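Local structure of chitosanase (Bacillus subtilis subsp. subtilis str. 168, 7C6D) at residues S207-D212 against N234-F239. The protein hydrolyses internal beta-1,4 linkages between glucosamine units of partly acetylated chitosan, as a secreted endo-acting glycoside hydrolase. The protein carries 1 engineered substitution. Sequence-based numbering, arbitrary orientation.
Sequences SVARVD and NEYGNF. With GCS (2-amino-2-deoxy-beta-D-glucopyranose), chain B; GCS (2-amino-2-deoxy-beta-D-glucopyranose), chain C.
Ala209 of helix 209-219 packs against Glu235 and Tyr236 of the turn leading into strand 237-241, and this cluster is the tight part of the contact. Ala209 CB lies 3.4 Å from Glu235 CB and 3.6 Å from Tyr236 CE2; a bare methyl lets the turn come this close. The tyrosine ring, long and flat enough to span from turn to helix backbone, turns its edge to Arg210 N, while Glu235 CG sits 4.3 Å above the ring plane, over its centre. With Tyr236 CG anti to its own carbonyl carbon (chi1 -56°), the ring is laid alongside Ala209, and Phe18 of helix 5-20 meets it with the planes at about 45°. Strands 229-233 and 237-241 form an antiparallel hairpin, whose turn borders the chitosan cleft of this family 46, lysozyme-clan glycosidase. Arg210 NH1 lies 3.5 Å from C6 of the chain C glucosamine; the NH2 salt bridge to Asp142 holds the buried guanidinium beside the sugar. The looser side is the carboxylate end of Glu235, which meets sugar instead of helix: bent at chi2 (70°), it lets OE2 accept hydrogen bonds from N2 (2.7 Å) and O1 (3.2 Å) of the chain B glucosamine. A carboxylate suits this amino sugar, whose N2 is probably protonated.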
ATOM      1  N   SER A 207       8.879   2.842   9.064  1.00 13.99           N
ATOM      2  CA  SER A 207       8.649   2.716   7.631  1.00 12.64           C
ATOM      3  C   SER A 207       9.075   3.949   6.846  1.00 12.74           C
ATOM      4  O   SER A 207       8.947   3.948   5.618  1.00 12.99           O
ATOM      5  CB  SER A 207       7.162   2.432   7.356  1.00 12.30           C
ATOM      6  OG  SER A 207       6.368   3.607   7.497  1.00 12.67           O
ATOM      7  N   VAL A 208       9.581   4.993   7.516  1.00 13.14           N
ATOM      8  CA  VAL A 208       9.857   6.264   6.845  1.00 13.31           C
ATOM      9  C   VAL A 208      10.920   6.138   5.766  1.00 13.10           C
ATOM     10  O   VAL A 208      10.988   6.985   4.869  1.00 14.49           O
ATOM     11  CB  VAL A 208      10.208   7.399   7.842  1.00 14.45           C
ATOM     12  CG1 VAL A 208       9.018   7.715   8.736  1.00 16.47           C
ATOM     13  CG2 VAL A 208      11.455   7.058   8.658  1.00 14.88           C
ATOM     14  N   ALA A 209      11.763   5.101   5.827  1.00 12.13           N
ATOM     15  CA  ALA A 209      12.787   4.934   4.801  1.00 12.56           C
ATOM     16  C   ALA A 209      12.190   4.855   3.404  1.00 12.47           C
ATOM     17  O   ALA A 209      12.858   5.209   2.431  1.00 13.36           O
ATOM     18  CB  ALA A 209      13.634   3.698   5.079  1.00 15.17           C
ATOM     19  N   ARG A 210      10.939   4.403   3.272  1.00 11.48           N
ATOM     20  CA  ARG A 210      10.350   4.331   1.940  1.00 11.55           C
ATOM     21  C   ARG A 210      10.225   5.711   1.316  1.00 12.13           C
ATOM     22  O   ARG A 210      10.343   5.848   0.095  1.00 12.14           O
ATOM     23  CB  ARG A 210       8.995   3.610   1.976  1.00 10.70           C
ATOM     24  CG  ARG A 210       7.832   4.377   2.588  1.00 11.74           C
ATOM     25  CD  ARG A 210       6.795   3.406   3.165  1.00 11.84           C
ATOM     26  NE  ARG A 210       6.043   2.680   2.143  1.00 12.34           N
ATOM     27  CZ  ARG A 210       5.389   1.550   2.383  1.00 11.79           C
ATOM     28  NH1 ARG A 210       5.427   0.998   3.597  1.00 12.41           N
ATOM     29  NH2 ARG A 210       4.702   0.971   1.413  1.00 13.24           N
ATOM     30  N   VAL A 211       9.986   6.740   2.133  1.00 12.78           N
ATOM     31  CA  VAL A 211       9.932   8.102   1.608  1.00 12.83           C
ATOM     32  C   VAL A 211      11.270   8.483   0.999  1.00 13.25           C
ATOM     33  O   VAL A 211      11.325   9.091  -0.076  1.00 13.45           O
ATOM     34  CB  VAL A 211       9.484   9.096   2.696  1.00 13.77           C
ATOM     35  CG1 VAL A 211       9.573  10.531   2.187  1.00 14.44           C
ATOM     36  CG2 VAL A 211       8.068   8.768   3.145  1.00 15.30           C
ATOM     37  N   ASP A 212      12.374   8.114   1.660  1.00 13.48           N
ATOM     38  CA  ASP A 212      13.677   8.478   1.121  1.00 14.42           C
ATOM     39  C   ASP A 212      14.012   7.686  -0.137  1.00 12.65           C
ATOM     40  O   ASP A 212      14.651   8.219  -1.052  1.00 13.09           O
ATOM     41  CB  ASP A 212      14.778   8.321   2.164  1.00 17.14           C
ATOM     42  CG  ASP A 212      16.051   9.011   1.737  1.00 21.08           C
ATOM     43  OD1 ASP A 212      16.018  10.248   1.556  1.00 22.14           O
ATOM     44  OD2 ASP A 212      17.071   8.319   1.548  1.00 24.40           O
ATOM     45  N   ASN A 234      19.703   2.294   3.605  1.00 17.98           N
ATOM     46  CA  ASN A 234      20.291   1.799   4.844  1.00 20.11           C
ATOM     47  C   ASN A 234      19.312   0.911   5.592  1.00 20.13           C
ATOM     48  O   ASN A 234      19.724  -0.009   6.306  1.00 22.72           O
ATOM     49  CB  ASN A 234      20.718   2.963   5.735  1.00 22.93           C
ATOM     50  CG  ASN A 234      21.961   3.645   5.234  1.00 26.51           C
ATOM     51  OD1 ASN A 234      22.730   3.067   4.465  1.00 28.54           O
ATOM     52  ND2 ASN A 234      22.176   4.881   5.673  1.00 27.94           N
ATOM     53  N   GLU A 235      18.014   1.163   5.428  1.00 17.83           N
ATOM     54  CA  GLU A 235      17.004   0.401   6.145  1.00 15.90           C
ATOM     55  C   GLU A 235      16.706  -0.928   5.460  1.00 16.37           C
ATOM     56  O   GLU A 235      16.764  -1.985   6.095  1.00 18.23           O
ATOM     57  CB  GLU A 235      15.730   1.238   6.263  1.00 15.68           C
ATOM     58  CG  GLU A 235      14.607   0.579   7.051  1.00 16.15           C
ATOM     59  CD  GLU A 235      14.910   0.491   8.536  1.00 19.17           C
ATOM     60  OE1 GLU A 235      15.874   1.137   8.994  1.00 21.31           O
ATOM     61  OE2 GLU A 235      14.176  -0.221   9.251  1.00 20.39           O
ATOM     62  N   TYR A 236      16.378  -0.891   4.167  1.00 14.51           N
ATOM     63  CA  TYR A 236      15.909  -2.083   3.469  1.00 14.21           C
ATOM     64  C   TYR A 236      17.028  -2.880   2.821  1.00 15.77           C
ATOM     65  O   TYR A 236      16.864  -4.086   2.606  1.00 16.94           O
ATOM     66  CB  TYR A 236      14.903  -1.708   2.375  1.00 13.68           C
ATOM     67  CG  TYR A 236      13.710  -0.911   2.854  1.00 12.74           C
ATOM     68  CD1 TYR A 236      12.753  -1.486   3.686  1.00 13.26           C
ATOM     69  CD2 TYR A 236      13.525   0.405   2.452  1.00 12.68           C
ATOM     70  CE1 TYR A 236      11.658  -0.766   4.123  1.00 12.86           C
ATOM     71  CE2 TYR A 236      12.432   1.138   2.881  1.00 12.31           C
ATOM     72  CZ  TYR A 236      11.497   0.546   3.716  1.00 12.29           C
ATOM     73  OH  TYR A 236      10.411   1.278   4.145  1.00 13.36           O
ATOM     74  N   GLY A 237      18.136  -2.240   2.471  1.00 16.28           N
ATOM     75  CA  GLY A 237      19.195  -2.880   1.716  1.00 15.86           C
ATOM     76  C   GLY A 237      19.273  -2.382   0.283  1.00 15.28           C
ATOM     77  O   GLY A 237      18.722  -1.339  -0.083  1.00 15.03           O
ATOM     78  N   ASN A 238      19.989  -3.149  -0.537  1.00 14.49           N
ATOM     79  CA  ASN A 238      20.225  -2.829  -1.941  1.00 14.97           C
ATOM     80  C   ASN A 238      19.394  -3.749  -2.829  1.00 14.03           C
ATOM     81  O   ASN A 238      19.377  -4.968  -2.627  1.00 15.15           O
ATOM     82  CB  ASN A 238      21.706  -3.026  -2.289  1.00 17.94           C
ATOM     83  CG  ASN A 238      22.592  -1.904  -1.778  1.00 23.45           C
ATOM     84  OD1 ASN A 238      23.144  -1.985  -0.683  1.00 27.69           O
ATOM     85  ND2 ASN A 238      22.767  -0.868  -2.595  1.00 24.18           N
ATOM     86  N   PHE A 239      18.729  -3.171  -3.828  1.00 12.10           N
ATOM     87  CA  PHE A 239      17.922  -3.936  -4.769  1.00 11.37           C
ATOM     88  C   PHE A 239      18.064  -3.346  -6.158  1.00 10.67           C
ATOM     89  O   PHE A 239      18.324  -2.151  -6.322  1.00 11.57           O
ATOM     90  CB  PHE A 239      16.422  -3.892  -4.410  1.00 11.46           C
ATOM     91  CG  PHE A 239      16.123  -4.359  -3.011  1.00 12.07           C
ATOM     92  CD1 PHE A 239      16.232  -3.494  -1.932  1.00 12.54           C
ATOM     93  CD2 PHE A 239      15.743  -5.671  -2.774  1.00 12.92           C
ATOM     94  CE1 PHE A 239      15.977  -3.934  -0.639  1.00 12.82           C
ATOM     95  CE2 PHE A 239      15.484  -6.116  -1.484  1.00 13.87           C
ATOM     96  CZ  PHE A 239      15.600  -5.248  -0.420  1.00 13.75           C
TER
HETATM   97  C1  GCS B   1      11.953  -3.196   7.864  1.00 17.56           C
HETATM   98  C2  GCS B   1      11.159  -1.903   7.930  1.00 14.84           C
HETATM   99  C3  GCS B   1       9.677  -2.215   8.083  1.00 14.32           C
HETATM  100  C4  GCS B   1       9.148  -3.245   7.075  1.00 13.87           C
HETATM  101  C5  GCS B   1      10.131  -4.403   6.880  1.00 16.12           C
HETATM  102  C6  GCS B   1       9.821  -5.186   5.611  1.00 17.08           C
HETATM  103  N2  GCS B   1      11.588  -1.099   9.062  1.00 15.63           N
HETATM  104  O1  GCS B   1      13.333  -2.903   7.658  1.00 20.94           O
HETATM  105  O3  GCS B   1       8.973  -0.974   7.956  1.00 14.22           O
HETATM  106  O4  GCS B   1       8.000  -3.823   7.573  1.00 13.08           O
HETATM  107  O5  GCS B   1      11.470  -3.929   6.738  1.00 17.06           O
HETATM  108  O6  GCS B   1      10.705  -6.308   5.518  1.00 19.57           O
HETATM  109  C1  GCS C   2       6.815  -3.552   6.825  1.00 12.51           C
HETATM  110  C2  GCS C   2       5.708  -4.515   7.229  1.00 11.82           C
HETATM  111  C3  GCS C   2       4.465  -4.165   6.423  1.00 11.73           C
HETATM  112  C4  GCS C   2       4.033  -2.728   6.737  1.00 12.17           C
HETATM  113  C5  GCS C   2       5.221  -1.813   6.429  1.00 12.18           C
HETATM  114  C6  GCS C   2       4.947  -0.345   6.753  1.00 13.49           C
HETATM  115  N2  GCS C   2       6.093  -5.899   6.991  1.00 12.53           N
HETATM  116  O3  GCS C   2       3.432  -5.102   6.718  1.00 11.70           O
HETATM  117  O4  GCS C   2       2.940  -2.307   6.011  1.00 12.77           O
HETATM  118  O5  GCS C   2       6.381  -2.234   7.148  1.00 12.25           O
HETATM  119  O6  GCS C   2       4.733  -0.144   8.154  1.00 13.60           O